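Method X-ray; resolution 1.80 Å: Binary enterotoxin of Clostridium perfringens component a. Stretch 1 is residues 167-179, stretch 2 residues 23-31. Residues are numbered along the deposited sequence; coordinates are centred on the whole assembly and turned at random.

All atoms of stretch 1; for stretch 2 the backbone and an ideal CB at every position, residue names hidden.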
# COMPACT_ATOMS: atom_id res chain seq x y z
N PRO A 167 -15.05 -5.42 -9.09
CA PRO A 167 -14.75 -6.74 -9.66
C PRO A 167 -14.63 -7.75 -8.53
O PRO A 167 -13.69 -7.67 -7.74
CB PRO A 167 -13.42 -6.53 -10.37
CG PRO A 167 -13.33 -5.06 -10.59
CD PRO A 167 -13.97 -4.46 -9.38
N ALA A 168 -15.58 -8.68 -8.46
CA ALA A 168 -15.69 -9.60 -7.34
C ALA A 168 -16.31 -10.90 -7.82
O ALA A 168 -17.53 -11.06 -7.79
CB ALA A 168 -16.52 -8.99 -6.23
N ALA A 169 -15.47 -11.83 -8.27
CA ALA A 169 -15.96 -13.05 -8.91
C ALA A 169 -16.23 -14.17 -7.91
O ALA A 169 -15.48 -14.35 -6.95
CB ALA A 169 -14.98 -13.50 -9.97
N SER A 170 -17.31 -14.91 -8.14
CA SER A 170 -17.64 -16.09 -7.34
C SER A 170 -16.88 -17.28 -7.89
O SER A 170 -16.95 -17.57 -9.08
CB SER A 170 -19.15 -16.37 -7.34
OG SER A 170 -19.85 -15.49 -6.46
N TYR A 171 -16.15 -17.97 -7.02
CA TYR A 171 -15.27 -19.05 -7.46
C TYR A 171 -14.96 -20.02 -6.32
O TYR A 171 -15.31 -19.77 -5.16
CB TYR A 171 -13.97 -18.46 -8.02
CG TYR A 171 -12.91 -18.25 -6.97
CD1 TYR A 171 -13.01 -17.22 -6.04
CD2 TYR A 171 -11.80 -19.08 -6.90
CE1 TYR A 171 -12.04 -17.02 -5.08
CE2 TYR A 171 -10.82 -18.89 -5.94
CZ TYR A 171 -10.95 -17.86 -5.03
OH TYR A 171 -9.97 -17.67 -4.07
N GLY A 172 -14.30 -21.12 -6.65
CA GLY A 172 -13.87 -22.09 -5.66
C GLY A 172 -14.20 -23.52 -6.05
O GLY A 172 -14.82 -23.76 -7.09
N ASN A 173 -13.77 -24.47 -5.22
CA ASN A 173 -14.08 -25.89 -5.41
C ASN A 173 -15.22 -26.32 -4.51
O ASN A 173 -16.19 -26.92 -4.98
CB ASN A 173 -12.86 -26.77 -5.13
CG ASN A 173 -11.66 -26.41 -5.99
OD1 ASN A 173 -10.58 -26.14 -5.48
ND2 ASN A 173 -11.86 -26.42 -7.31
N ASP A 174 -15.09 -26.05 -3.22
CA ASP A 174 -16.19 -26.26 -2.29
C ASP A 174 -17.32 -25.37 -2.79
O ASP A 174 -17.17 -24.15 -2.91
CB ASP A 174 -15.79 -25.93 -0.84
CG ASP A 174 -16.92 -26.16 0.16
OD1 ASP A 174 -17.95 -26.76 -0.21
OD2 ASP A 174 -16.76 -25.74 1.33
N GLU A 175 -18.44 -26.00 -3.11
CA GLU A 175 -19.46 -25.35 -3.90
C GLU A 175 -20.64 -24.94 -3.02
O GLU A 175 -21.47 -24.11 -3.39
CB GLU A 175 -19.85 -26.27 -5.04
CG GLU A 175 -19.39 -25.71 -6.35
CD GLU A 175 -19.98 -26.39 -7.57
OE1 GLU A 175 -19.22 -27.09 -8.27
OE2 GLU A 175 -21.20 -26.28 -7.76
N GLU A 176 -20.70 -25.53 -1.84
CA GLU A 176 -21.21 -24.86 -0.69
C GLU A 176 -20.00 -24.03 -0.22
O GLU A 176 -18.90 -24.26 -0.71
CB GLU A 176 -21.70 -25.85 0.38
CG GLU A 176 -22.57 -27.01 -0.13
CD GLU A 176 -23.73 -26.55 -0.98
OE1 GLU A 176 -24.82 -26.33 -0.39
OE2 GLU A 176 -23.56 -26.43 -2.20
N ASN A 177 -20.17 -23.06 0.67
CA ASN A 177 -19.03 -22.23 1.09
C ASN A 177 -18.13 -21.68 -0.02
O ASN A 177 -16.92 -21.94 -0.04
CB ASN A 177 -18.17 -23.00 2.10
CG ASN A 177 -18.81 -23.05 3.45
OD1 ASN A 177 -19.90 -23.61 3.60
ND2 ASN A 177 -18.16 -22.46 4.45
N LEU A 178 -18.71 -20.93 -0.95
CA LEU A 178 -17.97 -20.37 -2.08
C LEU A 178 -17.27 -19.05 -1.78
O LEU A 178 -17.74 -18.26 -0.95
CB LEU A 178 -18.92 -20.13 -3.24
CG LEU A 178 -19.20 -21.41 -4.00
CD1 LEU A 178 -20.56 -21.21 -4.57
CD2 LEU A 178 -18.17 -21.62 -5.09
N ARG A 179 -16.18 -18.80 -2.49
CA ARG A 179 -15.35 -17.62 -2.23
C ARG A 179 -15.57 -16.48 -3.24
O ARG A 179 -16.14 -16.67 -4.31
CB ARG A 179 -13.87 -18.00 -2.22
CG ARG A 179 -13.57 -19.21 -1.36
CD ARG A 179 -12.07 -19.46 -1.22
NE ARG A 179 -11.39 -18.33 -0.60
CZ ARG A 179 -11.47 -18.03 0.69
NH1 ARG A 179 -12.20 -18.79 1.50
NH2 ARG A 179 -10.83 -16.98 1.18
N UNK A 23 -24.09 -17.19 -5.84
CA UNK A 23 -22.73 -17.43 -6.30
C UNK A 23 -22.70 -18.37 -7.49
O UNK A 23 -21.83 -18.28 -8.35
CB UNK A 23 -21.88 -18.00 -5.16
N UNK A 24 -23.66 -19.29 -7.54
CA UNK A 24 -23.53 -20.39 -8.47
C UNK A 24 -23.77 -20.00 -9.90
O UNK A 24 -22.98 -20.33 -10.79
CB UNK A 24 -24.50 -21.51 -8.08
N UNK A 25 -24.87 -19.30 -10.09
CA UNK A 25 -25.22 -18.79 -11.40
C UNK A 25 -24.16 -17.86 -11.91
O UNK A 25 -23.70 -17.99 -13.04
CB UNK A 25 -26.57 -18.08 -11.36
N UNK A 26 -23.79 -16.91 -11.06
CA UNK A 26 -22.85 -15.89 -11.50
C UNK A 26 -21.51 -16.55 -11.78
O UNK A 26 -20.80 -16.14 -12.68
CB UNK A 26 -22.71 -14.78 -10.46
N UNK A 27 -21.20 -17.62 -11.06
CA UNK A 27 -19.99 -18.39 -11.32
C UNK A 27 -20.02 -19.04 -12.71
O UNK A 27 -19.09 -18.88 -13.49
CB UNK A 27 -19.81 -19.46 -10.24
N UNK A 28 -21.10 -19.77 -13.00
CA UNK A 28 -21.29 -20.38 -14.32
C UNK A 28 -21.25 -19.38 -15.47
O UNK A 28 -20.52 -19.57 -16.44
CB UNK A 28 -22.63 -21.12 -14.35
N UNK A 29 -22.04 -18.32 -15.35
CA UNK A 29 -22.12 -17.29 -16.39
C UNK A 29 -20.77 -16.60 -16.59
O UNK A 29 -20.40 -16.27 -17.72
CB UNK A 29 -23.19 -16.26 -16.03
N UNK A 30 -20.05 -16.39 -15.50
CA UNK A 30 -18.78 -15.67 -15.54
C UNK A 30 -17.72 -16.42 -16.33
O UNK A 30 -17.06 -15.84 -17.20
CB UNK A 30 -18.28 -15.41 -14.12
N UNK A 31 -17.55 -17.70 -16.04
CA UNK A 31 -16.51 -18.47 -16.71
C UNK A 31 -16.83 -18.74 -18.18
O UNK A 31 -15.93 -19.03 -18.96
CB UNK A 31 -16.30 -19.80 -15.98

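Stretch 2 is a helix whose direction makes 102° with that of strand 168-171; one side of it, carrying positions 23, 26, 27 and 30 with 24 at the margin, meets stretch 1.

Position 23 points its CB toward stretch 1, and the ideal CB already lies 3.5 Å from both Ser-170 OG and Leu-178 CD1. With so little room, a small side chain suits: alanine, glycine or perhaps serine. It is Ala-23, whose CB packs 3.5 Å from Leu-178 CD1, while its carbonyl O accepts the helical bond from the backbone N of position 27.

Position 24 looks sideways, its ideal CB 5.3 Å from Leu-178 CD1. The leucine offers grease nearby and Glu-175 a negative charge farther out, which favours a long chain with a cationic end, lysine or arginine. Lys-24 uses both: its CD lies 3.4 Å from Leu-178 CD1, and its NZ forms a salt bridge with Glu-175 OE2 at 3.2 Å.

Position 25 is out of reach and could hold almost any helix-compatible residue; it is Lys-25.

Position 26 points toward the strand, with its ideal CB 5.0 Å from Ser-170 OG. That hydroxyl and the carbonyl of Ala-168 invite a long donor; arginine fits best, though lysine or glutamine is conceivable. Arg-26 NH1 donates to Ser-170 OG and to Ala-168 O, both at 2.9 Å, and NH2 adds a longer bond to Ala-168 O at 3.2 Å. Both acceptors lie at the guanidinium edge, where its N-H bonds point. A water accepts from Ser-170 N at 2.9 Å and donates weakly to Arg-26 O at 3.5 Å, linking the two backbones.

Position 27 has its CA 5.2 Å from Ser-170 CA, and its ideal CB is 3.6 Å from Ser-170 O. The sideways bond suggests an unbranched chain running past the strand: lysine, arginine, glutamine or methionine. Lys-27 runs extended through chi3, its CG 3.3 Å from Ser-170 O and its CD 4.1 Å from Leu-178 CD2. Its NZ stays 4.0 Å from Glu-175 OE1, too far for a salt bridge.

Positions 28 and 29 find nothing of stretch 1 near their ideal CB atoms, so the contact hardly constrains them. They are Gln-28 and Val-29.

Position 30 points toward stretch 1 but across a gap, its ideal CB having no neighbour within 5.5 Å. A large apolar group could reach Ala-169: tryptophan, phenylalanine, leucine or methionine. Trp-30 lays one ring face against Ala-169 CB, 3.5 Å from the centroid of its six-membered ring, a CH-pi contact.

Position 31 points sideways without contact and is permissive; it is Leu-31.

Stretch 2, residues 23-31: AKKRKQVWL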
# COMPACT_ATOMS: atom_id res chain seq x y z
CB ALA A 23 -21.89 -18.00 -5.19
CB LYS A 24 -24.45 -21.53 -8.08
CG LYS A 24 -23.60 -22.73 -8.11
CD LYS A 24 -22.57 -22.42 -7.07
CE LYS A 24 -21.45 -23.37 -7.15
NZ LYS A 24 -20.62 -23.15 -8.38
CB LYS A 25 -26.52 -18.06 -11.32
CG LYS A 25 -27.44 -18.78 -10.43
CD LYS A 25 -28.34 -17.80 -9.80
CE LYS A 25 -29.04 -18.49 -8.69
NZ LYS A 25 -30.14 -17.68 -8.22
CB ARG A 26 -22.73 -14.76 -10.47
CG ARG A 26 -22.11 -15.13 -9.13
CD ARG A 26 -22.37 -14.03 -8.10
NE ARG A 26 -21.97 -12.71 -8.58
CZ ARG A 26 -20.76 -12.18 -8.43
NH1 ARG A 26 -19.81 -12.86 -7.79
NH2 ARG A 26 -20.50 -10.97 -8.90
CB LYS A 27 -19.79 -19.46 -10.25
CG LYS A 27 -18.46 -20.17 -10.32
CD LYS A 27 -18.32 -21.15 -9.17
CE LYS A 27 -17.20 -22.14 -9.41
NZ LYS A 27 -17.70 -23.54 -9.38
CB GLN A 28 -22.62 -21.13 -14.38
CG GLN A 28 -22.72 -22.34 -13.48
CD GLN A 28 -24.08 -23.01 -13.57
OE1 GLN A 28 -25.07 -22.38 -13.95
NE2 GLN A 28 -24.13 -24.30 -13.24
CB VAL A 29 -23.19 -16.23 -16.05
CG1 VAL A 29 -23.21 -15.14 -17.12
CG2 VAL A 29 -24.57 -16.86 -15.92
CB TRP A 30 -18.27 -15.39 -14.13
CG TRP A 30 -16.87 -14.91 -14.05
CD1 TRP A 30 -16.32 -13.84 -14.71
CD2 TRP A 30 -15.82 -15.45 -13.24
NE1 TRP A 30 -15.00 -13.70 -14.38
CE2 TRP A 30 -14.67 -14.68 -13.47
CE3 TRP A 30 -15.74 -16.52 -12.35
CZ2 TRP A 30 -13.45 -14.94 -12.84
CZ3 TRP A 30 -14.54 -16.78 -11.73
CH2 TRP A 30 -13.41 -16.00 -11.98
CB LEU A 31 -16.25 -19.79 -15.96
CG LEU A 31 -17.40 -20.61 -15.38
CD1 LEU A 31 -17.94 -21.64 -16.37
CD2 LEU A 31 -16.92 -21.28 -14.09
O HOH W 1 -18.26 -14.55 -10.88
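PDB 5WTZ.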